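Local atomic coordinates of beta-N-acetylhexosaminidase (Arthrobacter aurescens, PDB entry 3RCN), a protein that probably removes terminal non-reducing N-acetyl-D-hexosamine residues from N-acetyl-beta-D-hexosaminides by hydrolysis. Residues R42-R47 against G97-A102; A79-V84 against V89-G94; G110-R115 against E123-P128; A501-L506 against V511-L516. All coordinates share one frame; numbering follows the deposited sequence.

Interaction 1. Residues R42-R47 against G97-A102. With SO4 (sulfate ion), chain H; SO4 (sulfate ion), chain I.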
loop_
_atom_site.group_PDB
_atom_site.type_symbol
_atom_site.label_atom_id
_atom_site.label_comp_id
_atom_site.label_asym_id
_atom_site.label_seq_id
_atom_site.Cartn_x
_atom_site.Cartn_y
_atom_site.Cartn_z
ATOM N N ARG A 42 14.392 -2.492 -19.726
ATOM C CA ARG A 42 14.649 -3.920 -19.569
ATOM C C ARG A 42 14.606 -4.301 -18.083
ATOM O O ARG A 42 14.024 -5.321 -17.706
ATOM C CB ARG A 42 15.989 -4.326 -20.178
ATOM C CG ARG A 42 16.329 -5.808 -19.980
ATOM C CD ARG A 42 17.790 -6.001 -19.641
ATOM N NE ARG A 42 18.565 -6.506 -20.769
ATOM C CZ ARG A 42 19.856 -6.244 -20.973
ATOM N NH1 ARG A 42 20.523 -5.465 -20.128
ATOM N NH2 ARG A 42 20.482 -6.749 -22.029
ATOM N N ARG A 43 15.221 -3.468 -17.246
ATOM C CA ARG A 43 15.226 -3.694 -15.804
ATOM C C ARG A 43 13.814 -3.709 -15.225
ATOM O O ARG A 43 13.467 -4.590 -14.439
ATOM C CB ARG A 43 16.093 -2.652 -15.088
ATOM C CG ARG A 43 17.584 -2.793 -15.375
ATOM C CD ARG A 43 18.435 -1.825 -14.553
ATOM N NE ARG A 43 18.262 -0.449 -14.999
ATOM C CZ ARG A 43 19.118 0.183 -15.792
ATOM N NH1 ARG A 43 20.219 -0.428 -16.217
ATOM N NH2 ARG A 43 18.882 1.428 -16.152
ATOM N N TRP A 44 12.991 -2.745 -15.621
ATOM C CA TRP A 44 11.635 -2.678 -15.103
ATOM C C TRP A 44 10.820 -3.916 -15.480
ATOM O O TRP A 44 10.116 -4.478 -14.643
ATOM C CB TRP A 44 10.905 -1.422 -15.567
ATOM C CG TRP A 44 9.509 -1.439 -15.102
ATOM C CD1 TRP A 44 9.043 -1.017 -13.894
ATOM C CD2 TRP A 44 8.386 -1.963 -15.808
ATOM N NE1 TRP A 44 7.689 -1.222 -13.814
ATOM C CE2 TRP A 44 7.265 -1.810 -14.974
ATOM C CE3 TRP A 44 8.219 -2.541 -17.065
ATOM C CZ2 TRP A 44 5.992 -2.222 -15.358
ATOM C CZ3 TRP A 44 6.955 -2.946 -17.443
ATOM C CH2 TRP A 44 5.860 -2.787 -16.594
ATOM N N LEU A 45 10.903 -4.326 -16.740
ATOM C CA LEU A 45 10.188 -5.507 -17.217
ATOM C C LEU A 45 10.639 -6.767 -16.473
ATOM O O LEU A 45 9.816 -7.557 -15.973
ATOM C CB LEU A 45 10.424 -5.684 -18.712
ATOM C CG LEU A 45 9.577 -6.751 -19.392
ATOM C CD1 LEU A 45 8.101 -6.396 -19.248
ATOM C CD2 LEU A 45 9.979 -6.869 -20.854
ATOM N N THR A 46 11.957 -6.939 -16.400
ATOM C CA THR A 46 12.553 -8.016 -15.630
ATOM C C THR A 46 11.978 -8.087 -14.219
ATOM O O THR A 46 11.584 -9.148 -13.766
ATOM C CB THR A 46 14.074 -7.866 -15.538
ATOM O OG1 THR A 46 14.660 -8.153 -16.813
ATOM C CG2 THR A 46 14.638 -8.831 -14.498
ATOM N N ARG A 47 11.922 -6.957 -13.531
ATOM C CA ARG A 47 11.361 -6.928 -12.190
ATOM C C ARG A 47 9.871 -7.254 -12.174
ATOM O O ARG A 47 9.417 -8.040 -11.343
ATOM C CB ARG A 47 11.609 -5.578 -11.515
ATOM C CG ARG A 47 13.049 -5.339 -11.127
ATOM C CD ARG A 47 13.141 -4.659 -9.777
ATOM N NE ARG A 47 12.346 -3.442 -9.721
ATOM C CZ ARG A 47 12.753 -2.288 -10.232
ATOM N NH1 ARG A 47 13.935 -2.227 -10.833
ATOM N NH2 ARG A 47 11.989 -1.205 -10.157
ATOM N N GLY A 97 9.419 4.992 -24.787
ATOM C CA GLY A 97 8.711 4.233 -25.801
ATOM C C GLY A 97 8.756 2.745 -25.503
ATOM O O GLY A 97 7.736 2.053 -25.546
ATOM N N ALA A 98 9.955 2.259 -25.201
ATOM C CA ALA A 98 10.166 0.859 -24.867
ATOM C C ALA A 98 9.352 0.493 -23.630
ATOM O O ALA A 98 8.817 -0.603 -23.528
ATOM C CB ALA A 98 11.648 0.593 -24.626
ATOM N N PHE A 99 9.261 1.429 -22.695
ATOM C CA PHE A 99 8.506 1.206 -21.481
ATOM C C PHE A 99 7.048 0.962 -21.835
ATOM O O PHE A 99 6.444 0.002 -21.368
ATOM C CB PHE A 99 8.644 2.409 -20.534
ATOM C CG PHE A 99 7.865 2.266 -19.263
ATOM C CD1 PHE A 99 8.348 1.484 -18.221
ATOM C CD2 PHE A 99 6.640 2.898 -19.109
ATOM C CE1 PHE A 99 7.625 1.341 -17.037
ATOM C CE2 PHE A 99 5.907 2.759 -17.926
ATOM C CZ PHE A 99 6.404 1.986 -16.890
ATOM N N TYR A 100 6.482 1.833 -22.668
ATOM C CA TYR A 100 5.074 1.710 -23.030
ATOM C C TYR A 100 4.815 0.422 -23.815
ATOM O O TYR A 100 3.764 -0.200 -23.669
ATOM C CB TYR A 100 4.584 2.964 -23.764
ATOM C CG TYR A 100 4.637 4.186 -22.877
ATOM C CD1 TYR A 100 4.270 4.103 -21.533
ATOM C CD2 TYR A 100 5.096 5.409 -23.356
ATOM C CE1 TYR A 100 4.323 5.216 -20.689
ATOM C CE2 TYR A 100 5.168 6.537 -22.512
ATOM C CZ TYR A 100 4.782 6.421 -21.182
ATOM O OH TYR A 100 4.844 7.505 -20.351
ATOM N N GLY A 101 5.787 0.007 -24.620
ATOM C CA GLY A 101 5.676 -1.251 -25.330
ATOM C C GLY A 101 5.552 -2.396 -24.337
ATOM O O GLY A 101 4.693 -3.252 -24.484
ATOM N N ALA A 102 6.424 -2.389 -23.331
ATOM C CA ALA A 102 6.395 -3.325 -22.221
ATOM C C ALA A 102 5.021 -3.419 -21.574
ATOM O O ALA A 102 4.543 -4.522 -21.290
ATOM C CB ALA A 102 7.440 -2.943 -21.170
HETATM S S SO4 H . 16.804 -5.441 -12.109
HETATM O O1 SO4 H . 15.850 -6.405 -11.577
HETATM O O2 SO4 H . 17.286 -5.924 -13.404
HETATM O O3 SO4 H . 16.141 -4.149 -12.257
HETATM O O4 SO4 H . 17.919 -5.277 -11.183
HETATM S S SO4 I . 22.710 1.172 -18.234
HETATM O O1 SO4 I . 23.334 1.074 -16.914
HETATM O O2 SO4 I . 22.408 -0.168 -18.738
HETATM O O3 SO4 I . 21.487 1.967 -18.145
HETATM O O4 SO4 I . 23.630 1.826 -19.157
#
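Trp44 and Phe99 join the two helices, 39-53 and 95-109, of the non-catalytic alpha/beta domain of this family 20 hydrolase. The two run nearly parallel: within 42-47 and 97-102 their axes approach to 10.0 Å and their directions differ by 20°. Phe99 turns the edge of its ring, led by CE1, onto one face of the Trp44 indole, and CE1 sits over the middle of that face, 3.6 Å from CD2. The planes meet at 60°, a T-shaped (edge-to-face) pair. Trp44 can offer this face because its CG lies opposite the backbone N (chi1 176°), which carries the indole across toward the other helix. At the rim of the same ring, CZ3 touches Ala102 CB at 3.8 Å. Replacing Trp44 with an alanine would probably leave the Phe99 edge without its partner face and open a gap beside Ala102. Further out, Trp44 also packs on Glu162 and Phe99 on Ala165, so helix 154-166 lies against the pair.

The side of helix 39-53 that faces the second subunit has quite different chemistry. The Arg43 guanidinium holds a sulfate at its edge through weak hydrogen bonds, and Arg43 NH1 also makes a salt bridge to Asp56 of the second subunit. The other sulfate, probably like the first from the crystallisation liquor, receives a hydrogen bond from Arg47 NH1 to its O3 at 3.3 Å. Back on the inner side, Leu45 packs next to the indole, with its CD1 methyl 4.0 Å from Ala102 CB.

Interaction 2. Residues A79-V84 against V89-G94; sequences AYRLEV and VISAGG
Arg81 and Ser91 form the central hydrogen-bonded pair of an antiparallel hairpin, with Arg81 N to Ser91 O at 2.7 Å and Ser91 N to Arg81 O at 2.8 Å. Glu83 and Val89 form a second such pair nearer the turn, again with two backbone hydrogen bonds; there Val89 N points almost straight at Glu83 O (178°). At the other end, Gly93 N reaches Ala79 O only weakly.

On the face of Arg81 and Ser91, the arginine lays its guanidinium over the serine, whose CB stands 3.6 Å off the plane and toward its rim. A bend at chi3 (55°) folds the arginine end back over its neighbour, and NH1 is held by a salt bridge to Asp72. Ser91 OG instead bonds a water at 2.7 Å, and that water donates weakly to Arg81 O. A leucine in place of Arg81 would probably leave Asp72 without its charged mate and strip Ser91 CB of the flat group that lies over it.

The face of Leu82 and Ile90 is mostly apolar: Leu82 CD1 meets Ile90 CG1 at 3.8 Å, and Tyr80 CB meets Ala92 CB at 4.0 Å. The Tyr80 hydroxyl hydrogen-bonds to Thr104 OG1. Helix 95-109 packs on this face through Tyr100, Thr104 and Leu108, while strands 125-134 and 67-71 flank the hairpin on its two sides.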
loop_
_atom_site.group_PDB
_atom_site.type_symbol
_atom_site.label_atom_id
_atom_site.label_comp_id
_atom_site.label_asym_id
_atom_site.label_seq_id
_atom_site.Cartn_x
_atom_site.Cartn_y
_atom_site.Cartn_z
ATOM N N ALA A 79 7.071 6.664 -28.649
ATOM C CA ALA A 79 6.399 5.781 -29.593
ATOM C C ALA A 79 7.095 4.419 -29.677
ATOM O O ALA A 79 8.303 4.314 -29.474
ATOM C CB ALA A 79 6.321 6.438 -30.983
ATOM N N TYR A 80 6.326 3.368 -29.927
ATOM C CA TYR A 80 6.913 2.045 -30.070
ATOM C C TYR A 80 6.187 1.211 -31.116
ATOM O O TYR A 80 5.059 1.505 -31.507
ATOM C CB TYR A 80 6.886 1.297 -28.733
ATOM C CG TYR A 80 5.490 0.906 -28.361
ATOM C CD1 TYR A 80 4.693 1.763 -27.615
ATOM C CD2 TYR A 80 4.949 -0.291 -28.798
ATOM C CE1 TYR A 80 3.402 1.436 -27.295
ATOM C CE2 TYR A 80 3.648 -0.629 -28.482
ATOM C CZ TYR A 80 2.885 0.240 -27.721
ATOM O OH TYR A 80 1.592 -0.075 -27.397
ATOM N N ARG A 81 6.860 0.159 -31.554
ATOM C CA ARG A 81 6.263 -0.846 -32.407
ATOM C C ARG A 81 6.426 -2.183 -31.683
ATOM O O ARG A 81 7.477 -2.445 -31.093
ATOM C CB ARG A 81 6.979 -0.855 -33.755
ATOM C CG ARG A 81 6.220 -1.542 -34.864
ATOM C CD ARG A 81 6.857 -1.241 -36.213
ATOM N NE ARG A 81 8.275 -1.599 -36.232
ATOM C CZ ARG A 81 9.271 -0.718 -36.325
ATOM N NH1 ARG A 81 9.002 0.579 -36.426
ATOM N NH2 ARG A 81 10.537 -1.133 -36.330
ATOM N N LEU A 82 5.390 -3.018 -31.693
ATOM C CA LEU A 82 5.471 -4.319 -31.014
ATOM C C LEU A 82 5.136 -5.487 -31.937
ATOM O O LEU A 82 4.063 -5.555 -32.538
ATOM C CB LEU A 82 4.610 -4.339 -29.744
ATOM C CG LEU A 82 4.224 -5.682 -29.117
ATOM C CD1 LEU A 82 5.403 -6.615 -29.019
ATOM C CD2 LEU A 82 3.632 -5.451 -27.745
ATOM N N GLU A 83 6.074 -6.415 -32.034
ATOM C CA GLU A 83 5.986 -7.482 -33.016
ATOM C C GLU A 83 6.117 -8.857 -32.367
ATOM O O GLU A 83 7.075 -9.117 -31.638
ATOM C CB GLU A 83 7.075 -7.288 -34.073
ATOM C CG GLU A 83 7.013 -8.278 -35.207
ATOM C CD GLU A 83 5.705 -8.198 -35.961
ATOM O OE1 GLU A 83 5.181 -7.069 -36.125
ATOM O OE2 GLU A 83 5.202 -9.268 -36.377
ATOM N N VAL A 84 5.147 -9.730 -32.644
ATOM C CA VAL A 84 5.138 -11.093 -32.108
ATOM C C VAL A 84 5.282 -12.158 -33.218
ATOM O O VAL A 84 4.469 -12.255 -34.135
ATOM C CB VAL A 84 3.880 -11.342 -31.268
ATOM C CG1 VAL A 84 4.138 -12.426 -30.233
ATOM C CG2 VAL A 84 3.459 -10.056 -30.583
ATOM N N VAL A 89 9.361 -8.745 -30.169
ATOM C CA VAL A 89 10.245 -7.643 -30.532
ATOM C C VAL A 89 9.592 -6.274 -30.351
ATOM O O VAL A 89 8.619 -5.945 -31.026
ATOM C CB VAL A 89 10.732 -7.778 -31.985
ATOM C CG1 VAL A 89 11.568 -6.572 -32.375
ATOM C CG2 VAL A 89 11.530 -9.047 -32.151
ATOM N N ILE A 90 10.134 -5.478 -29.435
ATOM C CA ILE A 90 9.615 -4.137 -29.177
ATOM C C ILE A 90 10.612 -3.106 -29.661
ATOM O O ILE A 90 11.706 -3.003 -29.107
ATOM C CB ILE A 90 9.362 -3.905 -27.676
ATOM C CG1 ILE A 90 8.268 -4.837 -27.163
ATOM C CG2 ILE A 90 8.951 -2.469 -27.411
ATOM C CD1 ILE A 90 8.135 -4.827 -25.653
ATOM N N SER A 91 10.238 -2.367 -30.705
ATOM C CA SER A 91 11.033 -1.243 -31.232
ATOM C C SER A 91 10.551 0.087 -30.648
ATOM O O SER A 91 9.347 0.347 -30.594
ATOM C CB SER A 91 10.905 -1.158 -32.761
ATOM O OG SER A 91 11.192 -2.391 -33.395
ATOM N N ALA A 92 11.474 0.946 -30.233
ATOM C CA ALA A 92 11.077 2.269 -29.756
ATOM C C ALA A 92 12.112 3.357 -30.086
ATOM O O ALA A 92 13.276 3.050 -30.370
ATOM C CB ALA A 92 10.776 2.224 -28.249
ATOM N N GLY A 93 11.687 4.620 -30.050
ATOM C CA GLY A 93 12.597 5.740 -30.280
ATOM C C GLY A 93 13.376 6.134 -29.029
ATOM O O GLY A 93 14.371 6.863 -29.085
ATOM N N GLY A 94 12.917 5.641 -27.885
ATOM C CA GLY A 94 13.578 5.906 -26.624
ATOM C C GLY A 94 13.108 5.006 -25.489
ATOM O O GLY A 94 12.253 4.139 -25.670
HETATM O O HOH W 1 8.832 -3.682 -33.537
#

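Interaction 3. Residues G110-R115 against E123-P128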
loop_
_atom_site.group_PDB
_atom_site.type_symbol
_atom_site.label_atom_id
_atom_site.label_comp_id
_atom_site.label_asym_id
_atom_site.label_seq_id
_atom_site.Cartn_x
_atom_site.Cartn_y
_atom_site.Cartn_z
ATOM N N GLY A 110 -2.095 -11.055 -20.229
ATOM C CA GLY A 110 -3.254 -11.201 -19.360
ATOM C C GLY A 110 -3.044 -10.675 -17.948
ATOM O O GLY A 110 -1.908 -10.401 -17.557
ATOM N N PRO A 111 -4.138 -10.543 -17.171
ATOM C CA PRO A 111 -4.108 -9.921 -15.839
ATOM C C PRO A 111 -3.129 -10.560 -14.853
ATOM O O PRO A 111 -2.693 -9.860 -13.933
ATOM C CB PRO A 111 -5.550 -10.092 -15.334
ATOM C CG PRO A 111 -6.361 -10.212 -16.562
ATOM C CD PRO A 111 -5.499 -10.977 -17.526
ATOM N N ALA A 112 -2.785 -11.839 -15.020
ATOM C CA ALA A 112 -1.884 -12.475 -14.049
ATOM C C ALA A 112 -0.474 -11.901 -14.162
ATOM O O ALA A 112 0.342 -12.010 -13.242
ATOM C CB ALA A 112 -1.866 -13.982 -14.207
ATOM N N ALA A 113 -0.206 -11.280 -15.298
ATOM C CA ALA A 113 1.064 -10.616 -15.536
ATOM C C ALA A 113 1.226 -9.348 -14.694
ATOM O O ALA A 113 2.336 -8.846 -14.554
ATOM C CB ALA A 113 1.210 -10.301 -17.006
ATOM N N LEU A 114 0.125 -8.848 -14.125
ATOM C CA LEU A 114 0.147 -7.662 -13.254
ATOM C C LEU A 114 0.225 -7.946 -11.753
ATOM O O LEU A 114 0.277 -7.017 -10.941
ATOM C CB LEU A 114 -1.095 -6.809 -13.510
ATOM C CG LEU A 114 -1.251 -6.425 -14.975
ATOM C CD1 LEU A 114 -2.580 -5.746 -15.221
ATOM C CD2 LEU A 114 -0.096 -5.535 -15.365
ATOM N N ARG A 115 0.197 -9.222 -11.378
ATOM C CA ARG A 115 0.338 -9.595 -9.979
ATOM C C ARG A 115 1.793 -9.454 -9.528
ATOM O O ARG A 115 2.707 -9.466 -10.344
ATOM C CB ARG A 115 -0.160 -11.024 -9.756
ATOM C CG ARG A 115 -1.596 -11.250 -10.193
ATOM C CD ARG A 115 -2.587 -10.836 -9.121
ATOM N NE ARG A 115 -3.971 -11.028 -9.552
ATOM C CZ ARG A 115 -5.029 -10.835 -8.768
ATOM N NH1 ARG A 115 -4.863 -10.458 -7.508
ATOM N NH2 ARG A 115 -6.255 -11.036 -9.240
ATOM N N GLU A 123 3.840 -22.924 -16.419
ATOM C CA GLU A 123 4.462 -23.933 -17.277
ATOM C C GLU A 123 4.756 -23.269 -18.610
ATOM O O GLU A 123 5.866 -23.350 -19.144
ATOM C CB GLU A 123 3.553 -25.149 -17.464
ATOM C CG GLU A 123 3.225 -25.895 -16.178
ATOM C CD GLU A 123 4.466 -26.297 -15.392
ATOM O OE1 GLU A 123 5.534 -26.499 -16.015
ATOM O OE2 GLU A 123 4.373 -26.404 -14.149
ATOM N N GLY A 124 3.749 -22.575 -19.123
ATOM C CA GLY A 124 3.961 -21.660 -20.218
ATOM C C GLY A 124 2.936 -20.552 -20.151
ATOM O O GLY A 124 1.850 -20.702 -19.578
ATOM N N TRP A 125 3.296 -19.416 -20.730
ATOM C CA TRP A 125 2.347 -18.347 -20.931
ATOM C C TRP A 125 2.332 -18.158 -22.413
ATOM O O TRP A 125 3.273 -18.536 -23.105
ATOM C CB TRP A 125 2.797 -17.058 -20.269
ATOM C CG TRP A 125 2.892 -17.096 -18.791
ATOM C CD1 TRP A 125 3.421 -18.085 -18.031
ATOM C CD2 TRP A 125 2.443 -16.084 -17.882
ATOM N NE1 TRP A 125 3.336 -17.757 -16.695
ATOM C CE2 TRP A 125 2.734 -16.533 -16.579
ATOM C CE3 TRP A 125 1.823 -14.843 -18.044
ATOM C CZ2 TRP A 125 2.428 -15.783 -15.442
ATOM C CZ3 TRP A 125 1.521 -14.101 -16.914
ATOM C CH2 TRP A 125 1.826 -14.571 -15.633
ATOM N N SER A 126 1.266 -17.572 -22.919
ATOM C CA SER A 126 1.211 -17.334 -24.339
ATOM C C SER A 126 0.895 -15.893 -24.692
ATOM O O SER A 126 0.008 -15.273 -24.105
ATOM C CB SER A 126 0.215 -18.286 -24.975
ATOM O OG SER A 126 0.713 -19.599 -24.883
ATOM N N VAL A 127 1.647 -15.368 -25.652
ATOM C CA VAL A 127 1.350 -14.081 -26.255
ATOM C C VAL A 127 0.774 -14.299 -27.646
ATOM O O VAL A 127 1.428 -14.886 -28.502
ATOM C CB VAL A 127 2.615 -13.223 -26.395
ATOM C CG1 VAL A 127 2.698 -12.212 -25.273
ATOM C CG2 VAL A 127 3.850 -14.109 -26.424
ATOM N N PRO A 128 -0.462 -13.837 -27.876
ATOM C CA PRO A 128 -1.022 -13.931 -29.227
ATOM C C PRO A 128 -0.106 -13.224 -30.222
ATOM O O PRO A 128 0.516 -12.236 -29.853
ATOM C CB PRO A 128 -2.362 -13.194 -29.104
ATOM C CG PRO A 128 -2.281 -12.420 -27.823
ATOM C CD PRO A 128 -1.387 -13.197 -26.928
#
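The indole of Trp125 meets the turn 110-115 with its rim, not with a face. CZ3 and CH2, along the outer edge of the six-membered ring, point in plane at the peptide joining Ala112 to Ala113: CZ3 lies 3.7 Å from Ala113 N and CH2 lies 3.8 Å from Ala112 O. These are packing contacts, not bonds. The two methyls complete the seat, Ala113 CB at 3.8 Å from CZ3 and Ala112 CB at 4.0 Å from CH2. Trp125 CG stands opposite its own carbonyl carbon (chi1 -64°), which sends the ring from the strand toward the turn. Around it, Trp55 makes an edge-to-face pair with the indole, and Leu109 and Val120 pack against it as well.

The turn itself is a short 3-10 segment, held by Ala113 N to Gly110 O at 3.0 Å and by Leu114 N to Pro111 O, also at 3.0 Å. Gly110 leaves helix 95-109 with a positive phi of 106°, where a side chain would jam against the preceding carbonyl. Beyond the turn, Arg115 makes salt bridges to Glu228 and Asp225 of the second subunit. The whole is a helix-to-strand connection of an alpha/beta domain: the chain leaves helix 95-109, makes a 3-10 turn and returns as strand 125-134 of the mixed sheet, with the tryptophan packed back onto the turn.

Interaction 4. Residues A501-L506 against V511-L516; sequences AHLARL and VEYRPL
Leu503 and Tyr513 cross at about a right angle, the leucine lying over a face of the phenol ring. Its CD2 methyl does the main work, a CH-pi contact 3.9 Å from the ring centroid and 19° off the normal, shifted toward the CE2 and CZ side. The other branch, CD1, reaches past the ring to the oxygen, 3.5 Å from Tyr513 OH, and on to Leu516 CD1 at 4.1 Å. Thus one leucine fork touches both the aromatic ring and the aliphatic side chain further along the loop. Tyr513 comes in with its CG between the backbone N and the carbonyl carbon (chi1 52°), which swings the ring back toward the helix. Its hydroxyl is not left to the leucine alone: it hydrogen bonds to Glu507, just past 501-506 in the same helix.

Leu506 approaches the other end of the ring obliquely, its CB 4.1 Å from Tyr513 CD1, and the same CB lies 4.2 Å from Val511 CB. The backbone ties this end together, since Val511 N donates to Leu506 O at 2.9 Å with an N-H...O angle of 161°, pinning the start of the loop near the end of the helix. Elsewhere on the helix, Arg505 NH1 bonds His502 ND1 at 2.8 Å, with the imidazole and the guanidinium meeting edge to edge in plane.

The loop thus folds back along helix 491-508. Leu506 and Val511 press on helix 154-166 through Met166 and Val163, helix 474-483 adds Ser476 against Leu506, and Glu512 makes a salt bridge to Arg465 in helix 464-471.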
loop_
_atom_site.group_PDB
_atom_site.type_symbol
_atom_site.label_atom_id
_atom_site.label_comp_id
_atom_site.label_asym_id
_atom_site.label_seq_id
_atom_site.Cartn_x
_atom_site.Cartn_y
_atom_site.Cartn_z
ATOM N N ALA A 501 -11.967 -7.088 -20.301
ATOM C CA ALA A 501 -10.584 -7.325 -19.859
ATOM C C ALA A 501 -10.092 -6.413 -18.720
ATOM O O ALA A 501 -9.613 -6.893 -17.687
ATOM C CB ALA A 501 -9.613 -7.321 -21.031
ATOM N N HIS A 502 -10.116 -5.105 -18.971
ATOM C CA HIS A 502 -9.481 -4.110 -18.099
ATOM C C HIS A 502 -9.877 -4.092 -16.621
ATOM O O HIS A 502 -9.019 -3.893 -15.757
ATOM C CB HIS A 502 -9.639 -2.709 -18.680
ATOM C CG HIS A 502 -8.574 -1.755 -18.234
ATOM N ND1 HIS A 502 -7.259 -1.887 -18.610
ATOM C CD2 HIS A 502 -8.633 -0.670 -17.421
ATOM C CE1 HIS A 502 -6.547 -0.912 -18.062
ATOM N NE2 HIS A 502 -7.355 -0.168 -17.335
ATOM N N LEU A 503 -11.158 -4.272 -16.319
ATOM C CA LEU A 503 -11.560 -4.352 -14.918
ATOM C C LEU A 503 -10.775 -5.453 -14.202
ATOM O O LEU A 503 -10.437 -5.314 -13.025
ATOM C CB LEU A 503 -13.061 -4.607 -14.773
ATOM C CG LEU A 503 -14.054 -3.477 -15.054
ATOM C CD1 LEU A 503 -15.419 -3.888 -14.534
ATOM C CD2 LEU A 503 -13.618 -2.140 -14.424
ATOM N N ALA A 504 -10.486 -6.544 -14.911
ATOM C CA ALA A 504 -9.721 -7.651 -14.331
ATOM C C ALA A 504 -8.283 -7.234 -14.062
ATOM O O ALA A 504 -7.668 -7.708 -13.102
ATOM C CB ALA A 504 -9.752 -8.865 -15.235
ATOM N N ARG A 505 -7.753 -6.349 -14.914
ATOM C CA ARG A 505 -6.405 -5.804 -14.723
ATOM C C ARG A 505 -6.345 -4.885 -13.501
ATOM O O ARG A 505 -5.392 -4.949 -12.714
ATOM C CB ARG A 505 -5.948 -5.036 -15.954
ATOM C CG ARG A 505 -5.713 -5.878 -17.186
ATOM C CD ARG A 505 -5.325 -4.993 -18.373
ATOM N NE ARG A 505 -5.576 -5.657 -19.645
ATOM C CZ ARG A 505 -6.343 -5.161 -20.607
ATOM N NH1 ARG A 505 -6.915 -3.972 -20.457
ATOM N NH2 ARG A 505 -6.526 -5.848 -21.725
ATOM N N LEU A 506 -7.358 -4.031 -13.345
ATOM C CA LEU A 506 -7.452 -3.186 -12.158
ATOM C C LEU A 506 -7.559 -4.028 -10.876
ATOM O O LEU A 506 -6.953 -3.706 -9.847
ATOM C CB LEU A 506 -8.640 -2.235 -12.257
ATOM C CG LEU A 506 -8.639 -1.219 -13.401
ATOM C CD1 LEU A 506 -9.861 -0.341 -13.311
ATOM C CD2 LEU A 506 -7.378 -0.366 -13.415
ATOM N N VAL A 511 -6.718 -2.373 -7.238
ATOM C CA VAL A 511 -7.475 -1.135 -7.313
ATOM C C VAL A 511 -8.955 -1.400 -7.089
ATOM O O VAL A 511 -9.572 -2.086 -7.892
ATOM C CB VAL A 511 -7.294 -0.468 -8.709
ATOM C CG1 VAL A 511 -8.124 0.791 -8.809
ATOM C CG2 VAL A 511 -5.829 -0.171 -8.971
ATOM N N GLU A 512 -9.529 -0.850 -6.021
ATOM C CA GLU A 512 -10.956 -1.017 -5.818
ATOM C C GLU A 512 -11.666 0.165 -6.458
ATOM O O GLU A 512 -11.710 1.243 -5.889
ATOM C CB GLU A 512 -11.305 -1.025 -4.319
ATOM C CG GLU A 512 -10.377 -1.855 -3.416
ATOM C CD GLU A 512 -10.868 -1.960 -1.957
ATOM O OE1 GLU A 512 -10.049 -1.732 -1.038
ATOM O OE2 GLU A 512 -12.061 -2.283 -1.731
ATOM N N TYR A 513 -12.320 -0.085 -7.589
ATOM C CA TYR A 513 -12.950 0.961 -8.376
ATOM C C TYR A 513 -14.442 1.045 -8.090
ATOM O O TYR A 513 -14.963 0.244 -7.328
ATOM C CB TYR A 513 -12.722 0.657 -9.853
ATOM C CG TYR A 513 -13.134 -0.741 -10.234
ATOM C CD1 TYR A 513 -12.210 -1.788 -10.225
ATOM C CD2 TYR A 513 -14.447 -1.020 -10.594
ATOM C CE1 TYR A 513 -12.580 -3.072 -10.564
ATOM C CE2 TYR A 513 -14.834 -2.296 -10.940
ATOM C CZ TYR A 513 -13.898 -3.322 -10.924
ATOM O OH TYR A 513 -14.297 -4.590 -11.276
ATOM N N ARG A 514 -15.135 2.006 -8.704
ATOM C CA ARG A 514 -16.593 2.020 -8.628
ATOM C C ARG A 514 -17.108 1.009 -9.627
ATOM O O ARG A 514 -16.827 1.129 -10.813
ATOM C CB ARG A 514 -17.200 3.389 -8.957
ATOM C CG ARG A 514 -18.657 3.524 -8.469
ATOM C CD ARG A 514 -19.371 4.776 -8.972
ATOM N NE ARG A 514 -19.990 4.528 -10.272
ATOM C CZ ARG A 514 -21.300 4.547 -10.513
ATOM N NH1 ARG A 514 -22.169 4.827 -9.550
ATOM N NH2 ARG A 514 -21.741 4.303 -11.740
ATOM N N PRO A 515 -17.851 -0.004 -9.152
ATOM C CA PRO A 515 -18.435 -0.946 -10.108
ATOM C C PRO A 515 -19.396 -0.205 -11.022
ATOM O O PRO A 515 -20.007 0.778 -10.602
ATOM C CB PRO A 515 -19.189 -1.929 -9.213
ATOM C CG PRO A 515 -18.494 -1.850 -7.895
ATOM C CD PRO A 515 -18.136 -0.389 -7.759
ATOM N N LEU A 516 -19.520 -0.669 -12.259
ATOM C CA LEU A 516 -20.342 0.014 -13.243
ATOM C C LEU A 516 -21.806 0.186 -12.814
ATOM O O LEU A 516 -22.462 1.184 -13.153
ATOM C CB LEU A 516 -20.229 -0.695 -14.587
ATOM C CG LEU A 516 -18.982 -0.294 -15.387
ATOM C CD1 LEU A 516 -17.701 -0.456 -14.576
ATOM C CD2 LEU A 516 -18.903 -1.101 -16.664
#

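Interactions 1, 2 and 3 all lie in the alpha/beta domain and share its elements: helix 95-109 gives one side of interaction 1, packs on the hairpin of interaction 2, where Gly97 O meets Tyr80 CB at 3.4 Å, and runs into the turn of interaction 3. Strands 80-84 and 125-134 are sheet neighbours, so Val84 touches Pro128. These three are buried. Interaction 2 rests on backbone hydrogen bonds, whereas aromatic and apolar packing carries 1 and 3. Interaction 4, partly buried, combines one backbone bond with CH-pi packing on helix 491-508, and that helix meets interaction 3 where Leu114 CD1 lies 3.5 Å from Arg505 CB.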